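Local atomic coordinates of uncharacterized protein (Staphylococcus aureus subsp. aureus, PDB entry 3H04), a protein that is of unknown function but belongs by sequence to the alpha/beta-hydrolase clan and is probably a serine hydrolase of the esterase type. Residues Asn140-Lys145 against Gly219-Pro224. Residues are numbered along the deposited sequence; the frame is centred on the assembly and turned at random.
Sequences NSYYAK and GDYDVP
The rings of Tyr142 and Tyr221 stack face to face, with centroids 3.7 Å apart and planes 16° from parallel. Tyr221 CD1 sits over the centre of the Tyr142 ring. The closest carbons are Tyr142 CE2 and Tyr221 CE1, 3.3 Å apart. Tyr142 CD2 lies over one face of the Tyr143 ring, and Tyr143 OH lies at the edge of the Tyr221 ring. The Tyr143 ring stands perpendicular to the carboxylate of Asp222. Tyr143 OH donates a very short bond (2.5 Å) to the anti lone pair of Asp222 OD1. Tyr176 OH also bonds to Asp222 OD1. With CG anti to the backbone N (chi1 -179°), Asn140 caps helix 141-147 through weak bonds from Tyr142 N and Tyr143 N to OD1. Asn140 ND2 donates to Tyr221 O at 2.9 Å, nearly straight and in the amide plane. One amide thus joins the helix start to the loop after strand 212-217. There Asp220 OD1 accepts from Asp222 N, an Asx turn, and from Val223 N, completing an Asx motif, while OD2 bonds to His248. This is consistent with a Ser104-His248-Asp220 triad. Two hydroxyls on buried Asp222 OD1 would favour a charged carboxylate beside this probable active site.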
loop_
_atom_site.group_PDB
_atom_site.type_symbol
_atom_site.label_atom_id
_atom_site.label_comp_id
_atom_site.label_asym_id
_atom_site.label_seq_id
_atom_site.Cartn_x
_atom_site.Cartn_y
_atom_site.Cartn_z
ATOM N N ASN A 140 15.858 12.330 1.186
ATOM C CA ASN A 140 15.500 12.143 -0.214
ATOM C C ASN A 140 15.625 13.490 -0.946
ATOM O O ASN A 140 14.951 14.468 -0.599
ATOM C CB ASN A 140 14.090 11.571 -0.329
ATOM C CG ASN A 140 13.649 11.315 -1.782
ATOM O OD1 ASN A 140 13.605 12.237 -2.625
ATOM N ND2 ASN A 140 13.239 10.094 -2.053
ATOM N N SER A 141 16.520 13.513 -1.946
ATOM C CA SER A 141 16.777 14.681 -2.814
ATOM C C SER A 141 15.560 15.346 -3.408
ATOM O O SER A 141 15.486 16.580 -3.495
ATOM C CB SER A 141 17.639 14.233 -4.029
ATOM O OG SER A 141 18.954 14.068 -3.622
ATOM N N TYR A 142 14.652 14.529 -3.911
ATOM C CA TYR A 142 13.463 15.028 -4.584
ATOM C C TYR A 142 12.616 15.867 -3.637
ATOM O O TYR A 142 12.054 16.865 -4.060
ATOM C CB TYR A 142 12.681 13.873 -5.187
ATOM C CG TYR A 142 11.422 14.259 -5.893
ATOM C CD1 TYR A 142 11.416 14.545 -7.279
ATOM C CD2 TYR A 142 10.220 14.303 -5.211
ATOM C CE1 TYR A 142 10.217 14.937 -7.936
ATOM C CE2 TYR A 142 9.038 14.673 -5.842
ATOM C CZ TYR A 142 9.053 15.001 -7.212
ATOM O OH TYR A 142 7.869 15.313 -7.802
ATOM N N TYR A 143 12.539 15.479 -2.366
ATOM C CA TYR A 143 11.689 16.171 -1.371
ATOM C C TYR A 143 12.350 17.292 -0.584
ATOM O O TYR A 143 11.671 18.059 0.091
ATOM C CB TYR A 143 11.128 15.114 -0.410
ATOM C CG TYR A 143 10.168 14.169 -1.091
ATOM C CD1 TYR A 143 8.968 14.634 -1.625
ATOM C CD2 TYR A 143 10.448 12.837 -1.211
ATOM C CE1 TYR A 143 8.047 13.735 -2.227
ATOM C CE2 TYR A 143 9.540 11.945 -1.813
ATOM C CZ TYR A 143 8.364 12.425 -2.358
ATOM O OH TYR A 143 7.469 11.552 -2.950
ATOM N N ALA A 144 13.687 17.362 -0.641
ATOM C CA ALA A 144 14.474 18.264 0.214
ATOM C C ALA A 144 14.153 19.774 0.104
ATOM O O ALA A 144 14.040 20.472 1.137
ATOM C CB ALA A 144 15.977 18.000 -0.045
ATOM N N LYS A 145 13.964 20.296 -1.111
ATOM C CA LYS A 145 13.736 21.754 -1.282
ATOM C C LYS A 145 12.437 22.195 -0.599
ATOM O O LYS A 145 12.428 23.153 0.169
ATOM C CB LYS A 145 13.657 22.167 -2.750
ATOM C CG LYS A 145 14.953 22.028 -3.558
ATOM C CD LYS A 145 14.993 23.062 -4.695
ATOM C CE LYS A 145 16.171 22.824 -5.634
ATOM N NZ LYS A 145 16.601 24.052 -6.409
ATOM N N GLY A 219 12.790 5.137 -12.990
ATOM C CA GLY A 219 13.287 6.430 -12.516
ATOM C C GLY A 219 12.473 6.934 -11.319
ATOM O O GLY A 219 12.440 8.135 -11.051
ATOM N N ASP A 220 11.859 6.012 -10.573
ATOM C CA ASP A 220 11.052 6.405 -9.386
ATOM C C ASP A 220 11.944 7.096 -8.375
ATOM O O ASP A 220 12.948 6.535 -7.952
ATOM C CB ASP A 220 10.460 5.175 -8.755
ATOM C CG ASP A 220 9.388 5.486 -7.735
ATOM O OD1 ASP A 220 9.466 6.518 -7.038
ATOM O OD2 ASP A 220 8.480 4.648 -7.630
ATOM N N TYR A 221 11.585 8.336 -8.072
ATOM C CA TYR A 221 12.317 9.215 -7.143
ATOM C C TYR A 221 11.901 9.033 -5.660
ATOM O O TYR A 221 12.572 9.550 -4.770
ATOM C CB TYR A 221 12.062 10.698 -7.528
ATOM C CG TYR A 221 10.570 11.024 -7.661
ATOM C CD1 TYR A 221 9.773 11.233 -6.527
ATOM C CD2 TYR A 221 9.955 11.070 -8.903
ATOM C CE1 TYR A 221 8.457 11.474 -6.640
ATOM C CE2 TYR A 221 8.608 11.311 -9.027
ATOM C CZ TYR A 221 7.863 11.525 -7.887
ATOM O OH TYR A 221 6.517 11.751 -7.987
ATOM N N ASP A 222 10.821 8.295 -5.403
ATOM C CA ASP A 222 10.247 8.143 -4.058
ATOM C C ASP A 222 10.605 6.774 -3.414
ATOM O O ASP A 222 11.092 6.705 -2.265
ATOM C CB ASP A 222 8.724 8.307 -4.157
ATOM C CG ASP A 222 8.020 8.206 -2.773
ATOM O OD1 ASP A 222 7.719 9.232 -2.149
ATOM O OD2 ASP A 222 7.759 7.081 -2.317
ATOM N N VAL A 223 10.408 5.700 -4.189
ATOM C CA VAL A 223 10.750 4.344 -3.814
ATOM C C VAL A 223 11.686 3.830 -4.916
ATOM O O VAL A 223 11.267 3.656 -6.027
ATOM C CB VAL A 223 9.544 3.385 -3.804
ATOM C CG1 VAL A 223 10.012 1.956 -3.485
ATOM C CG2 VAL A 223 8.516 3.835 -2.818
ATOM N N PRO A 224 12.938 3.637 -4.614
ATOM C CA PRO A 224 13.821 3.183 -5.679
ATOM C C PRO A 224 13.358 1.849 -6.340
ATOM O O PRO A 224 12.885 0.952 -5.653
ATOM C CB PRO A 224 15.139 2.932 -4.947
ATOM C CG PRO A 224 15.067 3.652 -3.742
ATOM C CD PRO A 224 13.633 3.739 -3.320
#